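Local coordinates for AgaA (Rhizobium radiobacter, PDB 6HLX), which binds the opine agropinic acid in the periplasm as the substrate-binding protein of an ABC transporter, serving its import into the bacterium, at residues Arg235-Met241 / Tyr448-Gln454; Ser390-Tyr394 / Pro445-Phe449. All coordinates share one frame; numbering follows the deposited sequence. Where two conformers were deposited one is given.

Interaction 1 (Arg235-Met241 / Tyr448-Gln454). With G9Z (agropinic acid), chain E; EDO (1,2-ethanediol), chain B.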
loop_
_atom_site.group_PDB
_atom_site.type_symbol
_atom_site.label_atom_id
_atom_site.label_comp_id
_atom_site.label_asym_id
_atom_site.label_seq_id
_atom_site.Cartn_x
_atom_site.Cartn_y
_atom_site.Cartn_z
ATOM N N ARG A 235 -9.905 10.081 11.105
ATOM C CA ARG A 235 -9.141 10.789 10.062
ATOM C C ARG A 235 -7.680 10.375 9.861
ATOM O O ARG A 235 -7.005 9.856 10.763
ATOM C CB ARG A 235 -9.197 12.305 10.292
ATOM C CG ARG A 235 -10.605 12.895 10.123
ATOM C CD ARG A 235 -10.619 14.223 9.351
ATOM N NE ARG A 235 -11.856 14.987 9.580
ATOM C CZ ARG A 235 -12.645 15.487 8.626
ATOM N NH1 ARG A 235 -12.349 15.309 7.345
ATOM N NH2 ARG A 235 -13.748 16.152 8.948
ATOM N N ASN A 236 -7.191 10.636 8.632
ATOM C CA ASN A 236 -5.813 10.406 8.220
ATOM C C ASN A 236 -5.629 11.226 6.949
ATOM O O ASN A 236 -6.602 11.425 6.217
ATOM C CB ASN A 236 -5.558 8.902 7.940
ATOM C CG ASN A 236 -4.234 8.563 7.251
ATOM O OD1 ASN A 236 -4.109 8.602 6.022
ATOM N ND2 ASN A 236 -3.221 8.174 8.009
ATOM N N THR A 237 -4.396 11.702 6.697
ATOM C CA THR A 237 -4.006 12.443 5.477
ATOM C C THR A 237 -2.679 11.889 4.917
ATOM O O THR A 237 -1.791 12.669 4.521
ATOM C CB THR A 237 -3.824 13.928 5.760
ATOM O OG1 THR A 237 -2.854 14.055 6.802
ATOM C CG2 THR A 237 -5.107 14.624 6.087
ATOM N N GLY A 238 -2.587 10.569 4.828
ATOM C CA GLY A 238 -1.384 9.853 4.405
ATOM C C GLY A 238 -1.147 9.647 2.922
ATOM O O GLY A 238 -0.016 9.865 2.470
ATOM N N PRO A 239 -2.150 9.191 2.140
ATOM C CA PRO A 239 -1.867 8.886 0.726
ATOM C C PRO A 239 -1.788 10.095 -0.176
ATOM O O PRO A 239 -2.258 11.182 0.162
ATOM C CB PRO A 239 -3.027 7.959 0.297
ATOM C CG PRO A 239 -3.795 7.607 1.604
ATOM C CD PRO A 239 -3.541 8.812 2.490
ATOM N N PHE A 240 -1.204 9.876 -1.349
ATOM C CA PHE A 240 -1.116 10.908 -2.380
ATOM C C PHE A 240 -1.779 10.371 -3.669
ATOM O O PHE A 240 -1.930 9.145 -3.844
ATOM C CB PHE A 240 0.355 11.313 -2.653
ATOM C CG PHE A 240 1.316 10.147 -2.789
ATOM C CD1 PHE A 240 1.335 9.365 -3.946
ATOM C CD2 PHE A 240 2.210 9.839 -1.771
ATOM C CE1 PHE A 240 2.205 8.267 -4.057
ATOM C CE2 PHE A 240 3.096 8.754 -1.895
ATOM C CZ PHE A 240 3.081 7.968 -3.032
ATOM N N MET A 241 -2.146 11.290 -4.559
ATOM C CA MET A 241 -2.665 11.004 -5.904
ATOM C C MET A 241 -1.618 11.475 -6.897
ATOM O O MET A 241 -1.066 12.565 -6.747
ATOM C CB MET A 241 -3.995 11.735 -6.204
ATOM C CG MET A 241 -5.156 11.297 -5.310
ATOM S SD MET A 241 -5.542 9.544 -5.411
ATOM C CE MET A 241 -6.118 9.431 -7.080
ATOM N N TYR A 448 3.298 13.731 -9.020
ATOM C CA TYR A 448 2.391 13.764 -7.868
ATOM C C TYR A 448 1.537 15.019 -7.918
ATOM O O TYR A 448 2.045 16.096 -8.253
ATOM C CB TYR A 448 3.202 13.758 -6.558
ATOM C CG TYR A 448 4.218 12.644 -6.471
ATOM C CD1 TYR A 448 5.525 12.829 -6.921
ATOM C CD2 TYR A 448 3.896 11.424 -5.875
ATOM C CE1 TYR A 448 6.468 11.804 -6.843
ATOM C CE2 TYR A 448 4.839 10.400 -5.773
ATOM C CZ TYR A 448 6.131 10.607 -6.237
ATOM O OH TYR A 448 7.075 9.620 -6.132
ATOM N N PHE A 449 0.254 14.888 -7.529
ATOM C CA PHE A 449 -0.658 16.023 -7.606
ATOM C C PHE A 449 -1.201 16.513 -6.298
ATOM O O PHE A 449 -1.382 17.723 -6.163
ATOM C CB PHE A 449 -1.839 15.689 -8.536
ATOM C CG PHE A 449 -1.419 15.481 -9.977
ATOM C CD1 PHE A 449 -0.577 16.389 -10.613
ATOM C CD2 PHE A 449 -1.853 14.363 -10.688
ATOM C CE1 PHE A 449 -0.188 16.192 -11.953
ATOM C CE2 PHE A 449 -1.467 14.171 -12.022
ATOM C CZ PHE A 449 -0.634 15.080 -12.636
ATOM N N MET A 450 -1.508 15.604 -5.348
ATOM C CA MET A 450 -2.125 16.044 -4.100
ATOM C C MET A 450 -2.016 15.025 -2.985
ATOM O O MET A 450 -1.865 13.828 -3.264
ATOM C CB MET A 450 -3.627 16.332 -4.341
ATOM C CG MET A 450 -4.408 15.102 -4.782
ATOM S SD MET A 450 -6.179 15.338 -4.845
ATOM C CE MET A 450 -6.583 15.271 -3.072
ATOM N N TRP A 451 -2.139 15.499 -1.738
ATOM C CA TRP A 451 -2.219 14.643 -0.547
ATOM C C TRP A 451 -3.728 14.514 -0.335
ATOM O O TRP A 451 -4.460 15.526 -0.418
ATOM C CB TRP A 451 -1.658 15.343 0.697
ATOM C CG TRP A 451 -0.183 15.536 0.670
ATOM C CD1 TRP A 451 0.485 16.717 0.534
ATOM C CD2 TRP A 451 0.820 14.511 0.775
ATOM N NE1 TRP A 451 1.846 16.498 0.578
ATOM C CE2 TRP A 451 2.079 15.156 0.744
ATOM C CE3 TRP A 451 0.775 13.117 0.962
ATOM C CZ2 TRP A 451 3.283 14.450 0.825
ATOM C CZ3 TRP A 451 1.974 12.416 1.080
ATOM C CH2 TRP A 451 3.209 13.083 1.001
ATOM N N ARG A 452 -4.212 13.310 -0.062
ATOM C CA ARG A 452 -5.661 13.150 0.149
ATOM C C ARG A 452 -5.979 12.701 1.574
ATOM O O ARG A 452 -5.126 12.112 2.248
ATOM C CB ARG A 452 -6.260 12.138 -0.856
ATOM C CG ARG A 452 -5.827 10.690 -0.607
ATOM C CD ARG A 452 -6.455 9.714 -1.596
ATOM N NE ARG A 452 -6.619 8.383 -1.003
ATOM C CZ ARG A 452 -6.344 7.241 -1.627
ATOM N NH1 ARG A 452 -5.864 7.249 -2.867
ATOM N NH2 ARG A 452 -6.571 6.081 -1.028
ATOM N N GLU A 453 -7.235 12.890 1.995
ATOM C CA GLU A 453 -7.696 12.334 3.275
ATOM C C GLU A 453 -8.050 10.857 3.026
ATOM O O GLU A 453 -8.543 10.500 1.945
ATOM C CB GLU A 453 -8.961 13.051 3.757
ATOM C CG GLU A 453 -8.698 14.491 4.165
ATOM C CD GLU A 453 -9.845 15.127 4.920
ATOM O OE1 GLU A 453 -9.743 16.333 5.237
ATOM O OE2 GLU A 453 -10.848 14.426 5.193
ATOM N N GLN A 454 -7.814 10.010 4.025
ATOM C CA GLN A 454 -8.126 8.579 3.952
ATOM C C GLN A 454 -8.831 8.291 5.263
ATOM O O GLN A 454 -8.199 8.262 6.323
ATOM C CB GLN A 454 -6.839 7.753 3.793
ATOM C CG GLN A 454 -7.110 6.234 3.698
ATOM C CD GLN A 454 -7.813 5.830 2.412
ATOM O OE1 GLN A 454 -7.785 6.546 1.413
ATOM N NE2 GLN A 454 -8.447 4.668 2.407
HETATM O OAM G9Z E . -6.567 -0.699 -3.046
HETATM C CAB G9Z E . -6.871 0.402 -3.525
HETATM C CAC G9Z E . -8.174 0.708 -3.966
HETATM C CB G9Z E . -8.124 2.184 -4.469
HETATM C CA G9Z E . -6.654 2.565 -4.429
HETATM C C G9Z E . -6.459 3.796 -3.724
HETATM O O G9Z E . -6.360 3.767 -2.467
HETATM N N G9Z E . -5.987 1.379 -3.798
HETATM C CAG G9Z E . -4.524 1.334 -3.411
HETATM C CAH G9Z E . -3.659 1.037 -4.636
HETATM O OAP G9Z E . -3.823 2.135 -5.533
HETATM C CAI G9Z E . -2.177 0.870 -4.287
HETATM O OAQ G9Z E . -2.063 0.067 -3.084
HETATM C CAJ G9Z E . -1.397 0.120 -5.419
HETATM O OAR G9Z E . -0.015 -0.016 -5.040
HETATM C CAK G9Z E . -1.508 0.716 -6.843
HETATM O OAT G9Z E . -0.987 -0.227 -7.800
HETATM C CAL G9Z E . -0.827 2.088 -6.968
HETATM O OAS G9Z E . -1.082 2.646 -8.275
HETATM O OXT G9Z E . -6.431 4.862 -4.397
HETATM C C1 EDO B . 1.943 14.886 4.342
HETATM O O1 EDO B . 0.907 14.070 4.851
HETATM C C2 EDO B . 2.709 15.512 5.525
HETATM O O2 EDO B . 3.692 16.380 5.014
#
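M241 lies opposite F449 and M450 in a classic beta bulge between two antiparallel strands, on the loop side of which the paired chains run on as the two crossings between the lobes of this periplasmic binding protein. At the bulge the M241 carbonyl takes F449 N in its plane (O to N 2.8 Å) and M450 N more weakly, while M241 N returns a bond to M450 O. Beyond it, P239 O accepts R452 N and N236 O accepts Q454 N, the latter from above the carbonyl plane. N236 also closes an Asx turn, OD1 receiving G238 N at 2.8 Å, and its ND2 is satisfied by G470 O. R452 O, by contrast, is buried with no hydrogen-bonding partner in the model; T237 CA makes a CA-H...O contact with it.

The R452 side chain leaves in the position between its own N and carbonyl carbon (chi1 70°) and extends to NE, laying the guanidinium with one face under P239 CB. Its rim is fully used. Q454 OE1 lies in the guanidinium plane and takes both NE and NH2, the latter at 2.8 Å; M241 SD, turned by a bend at chi2 (-59°), receives a weak bond from NH1. These contacts fix the rotation of the guanidinium that meets the agropinic acid carboxylate. F240, on the side of the sheet shared with W451, receives the edge of the Y448 ring on its face (planes 88° apart). At the far end R235 NH1 forms a salt bridge with E453 OE2, weak as a hydrogen bond, and N455 also binds that oxygen. At the ligand, R452 NH1 reaches OXT and R452 NH2 reaches O of agropinic acid, the latter at 2.7 Å.

Interaction 2 (Ser390-Tyr394 / Pro445-Phe449)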
loop_
_atom_site.group_PDB
_atom_site.type_symbol
_atom_site.label_atom_id
_atom_site.label_comp_id
_atom_site.label_asym_id
_atom_site.label_seq_id
_atom_site.Cartn_x
_atom_site.Cartn_y
_atom_site.Cartn_z
ATOM N N SER A 390 12.606 3.373 -2.660
ATOM C CA SER A 390 13.145 2.354 -3.586
ATOM C C SER A 390 12.024 1.614 -4.303
ATOM O O SER A 390 12.141 1.306 -5.485
ATOM C CB SER A 390 14.004 1.336 -2.852
ATOM O OG SER A 390 15.307 1.851 -2.652
ATOM N N ASN A 391 10.932 1.346 -3.577
ATOM C CA ASN A 391 9.787 0.643 -4.128
ATOM C C ASN A 391 9.182 1.407 -5.331
ATOM O O ASN A 391 8.723 0.783 -6.287
ATOM C CB ASN A 391 8.762 0.403 -3.028
ATOM C CG ASN A 391 7.515 -0.308 -3.483
ATOM O OD1 ASN A 391 7.548 -1.349 -4.194
ATOM N ND2 ASN A 391 6.391 0.250 -3.097
ATOM N N TYR A 392 9.259 2.758 -5.298
ATOM C CA TYR A 392 8.772 3.638 -6.363
ATOM C C TYR A 392 9.788 3.899 -7.475
ATOM O O TYR A 392 9.399 4.022 -8.634
ATOM C CB TYR A 392 8.355 5.002 -5.741
ATOM C CG TYR A 392 7.007 4.922 -5.067
ATOM C CD1 TYR A 392 6.860 4.312 -3.817
ATOM C CD2 TYR A 392 5.874 5.438 -5.681
ATOM C CE1 TYR A 392 5.603 4.162 -3.232
ATOM C CE2 TYR A 392 4.613 5.311 -5.094
ATOM C CZ TYR A 392 4.487 4.679 -3.866
ATOM O OH TYR A 392 3.232 4.499 -3.339
ATOM N N TYR A 393 11.079 4.068 -7.118
ATOM C CA TYR A 393 12.111 4.570 -8.043
ATOM C C TYR A 393 13.192 3.620 -8.516
ATOM O O TYR A 393 13.817 3.901 -9.544
ATOM C CB TYR A 393 12.814 5.777 -7.384
ATOM C CG TYR A 393 11.940 7.014 -7.342
ATOM C CD1 TYR A 393 11.036 7.217 -6.301
ATOM C CD2 TYR A 393 12.017 7.983 -8.343
ATOM C CE1 TYR A 393 10.203 8.335 -6.272
ATOM C CE2 TYR A 393 11.207 9.118 -8.312
ATOM C CZ TYR A 393 10.289 9.280 -7.282
ATOM O OH TYR A 393 9.479 10.391 -7.243
ATOM N N TYR A 394 13.511 2.576 -7.737
ATOM C CA TYR A 394 14.639 1.706 -8.082
ATOM C C TYR A 394 14.389 0.920 -9.374
ATOM O O TYR A 394 13.245 0.638 -9.716
ATOM C CB TYR A 394 14.882 0.708 -6.938
ATOM C CG TYR A 394 16.291 0.154 -6.923
ATOM C CD1 TYR A 394 17.350 0.904 -6.422
ATOM C CD2 TYR A 394 16.573 -1.100 -7.453
ATOM C CE1 TYR A 394 18.652 0.411 -6.425
ATOM C CE2 TYR A 394 17.878 -1.603 -7.466
ATOM C CZ TYR A 394 18.907 -0.856 -6.911
ATOM O OH TYR A 394 20.197 -1.337 -6.895
ATOM N N PRO A 445 10.118 10.373 -13.074
ATOM C CA PRO A 445 9.499 9.086 -13.463
ATOM C C PRO A 445 8.107 8.947 -12.850
ATOM O O PRO A 445 7.249 8.293 -13.425
ATOM C CB PRO A 445 10.452 8.042 -12.887
ATOM C CG PRO A 445 11.118 8.736 -11.725
ATOM C CD PRO A 445 11.291 10.158 -12.190
ATOM N N LEU A 446 7.890 9.573 -11.671
ATOM C CA LEU A 446 6.594 9.618 -10.985
ATOM C C LEU A 446 6.178 11.084 -10.937
ATOM O O LEU A 446 7.020 11.957 -10.734
ATOM C CB LEU A 446 6.678 9.091 -9.540
ATOM C CG LEU A 446 6.781 7.564 -9.263
ATOM C CD1 LEU A 446 5.587 6.775 -9.838
ATOM C CD2 LEU A 446 8.110 6.983 -9.692
ATOM N N VAL A 447 4.878 11.341 -11.088
ATOM C CA VAL A 447 4.340 12.701 -10.997
ATOM C C VAL A 447 3.302 12.678 -9.879
ATOM O O VAL A 447 2.524 11.710 -9.768
ATOM C CB VAL A 447 3.783 13.184 -12.358
ATOM C CG1 VAL A 447 2.812 14.343 -12.174
ATOM C CG2 VAL A 447 4.928 13.578 -13.301
ATOM N N TYR A 448 3.298 13.731 -9.020
ATOM C CA TYR A 448 2.391 13.764 -7.868
ATOM C C TYR A 448 1.537 15.019 -7.918
ATOM O O TYR A 448 2.045 16.096 -8.253
ATOM C CB TYR A 448 3.202 13.758 -6.558
ATOM C CG TYR A 448 4.218 12.644 -6.471
ATOM C CD1 TYR A 448 5.525 12.829 -6.921
ATOM C CD2 TYR A 448 3.896 11.424 -5.875
ATOM C CE1 TYR A 448 6.468 11.804 -6.843
ATOM C CE2 TYR A 448 4.839 10.400 -5.773
ATOM C CZ TYR A 448 6.131 10.607 -6.237
ATOM O OH TYR A 448 7.075 9.620 -6.132
ATOM N N PHE A 449 0.254 14.888 -7.529
ATOM C CA PHE A 449 -0.658 16.023 -7.606
ATOM C C PHE A 449 -1.201 16.513 -6.298
ATOM O O PHE A 449 -1.382 17.723 -6.163
ATOM C CB PHE A 449 -1.839 15.689 -8.536
ATOM C CG PHE A 449 -1.419 15.481 -9.977
ATOM C CD1 PHE A 449 -0.577 16.389 -10.613
ATOM C CD2 PHE A 449 -1.853 14.363 -10.688
ATOM C CE1 PHE A 449 -0.188 16.192 -11.953
ATOM C CE2 PHE A 449 -1.467 14.171 -12.022
ATOM C CZ PHE A 449 -0.634 15.080 -12.636
HETATM O O HOH W 1 9.537 11.676 -9.553
#
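With CG beside the backbone N (chi1 -72°), Y393 swings its ring out from the end of helix 388-393 toward the strand, and Y448, turned in the same sense (chi1 -52°), sends its phenol from the opposite direction. The two hydroxyls meet there: Y448 OH donates to Y393 OH over 2.8 Å, and the acceptor lies at the edge of the Y448 ring, near its plane. Y393 OH in turn donates to a water 2.6 Å away, in the plane of its own ring. That water gives a hydrogen to L446 O, so a chain of three bonds runs from the tyrosine of the strand through the helix residue and back to the strand backbone.

Beneath this polar line the packing is apolar. L446 CD2 sits over the centre of the Y393 ring, 4.0 Å from its centroid, in a CH-pi contact, and the same methyl touches Y392 O. P445 CG approaches Y393 CE2 at 3.4 Å, the proline crossing the tyrosine at about a right angle. L446 CG meets the edge of the Y392 ring, whose hydroxyl is held by L380 O and S379 OG. F436 adds an edge-to-face ring to Y393. The arrangement is a helix end packed, through aromatic and aliphatic side chains, on an inner strand of a mixed sheet in an alpha/beta lobe of the periplasmic binding protein fold.

Both interactions draw on strand 446-451, and Y448 serves them together: its ring edge meets F240 in interaction 1, while its hydroxyl reaches Y393 in interaction 2. The centres of the two contacts are about 15 Å apart, yet the two touch directly, F240 CZ lying 3.5 Å from Y392 OH. Strand 240-245 is the neighbour of 446-451 in the same sheet, so the helix end at 390-394 packs beside the strand pair, with M377 of the next strand contacting F240, Y392, L446 and Y448. Only interaction 1 supplies a pocket residue, R452; in interaction 2 the Y392 side chain is about 6 Å from agropinic acid.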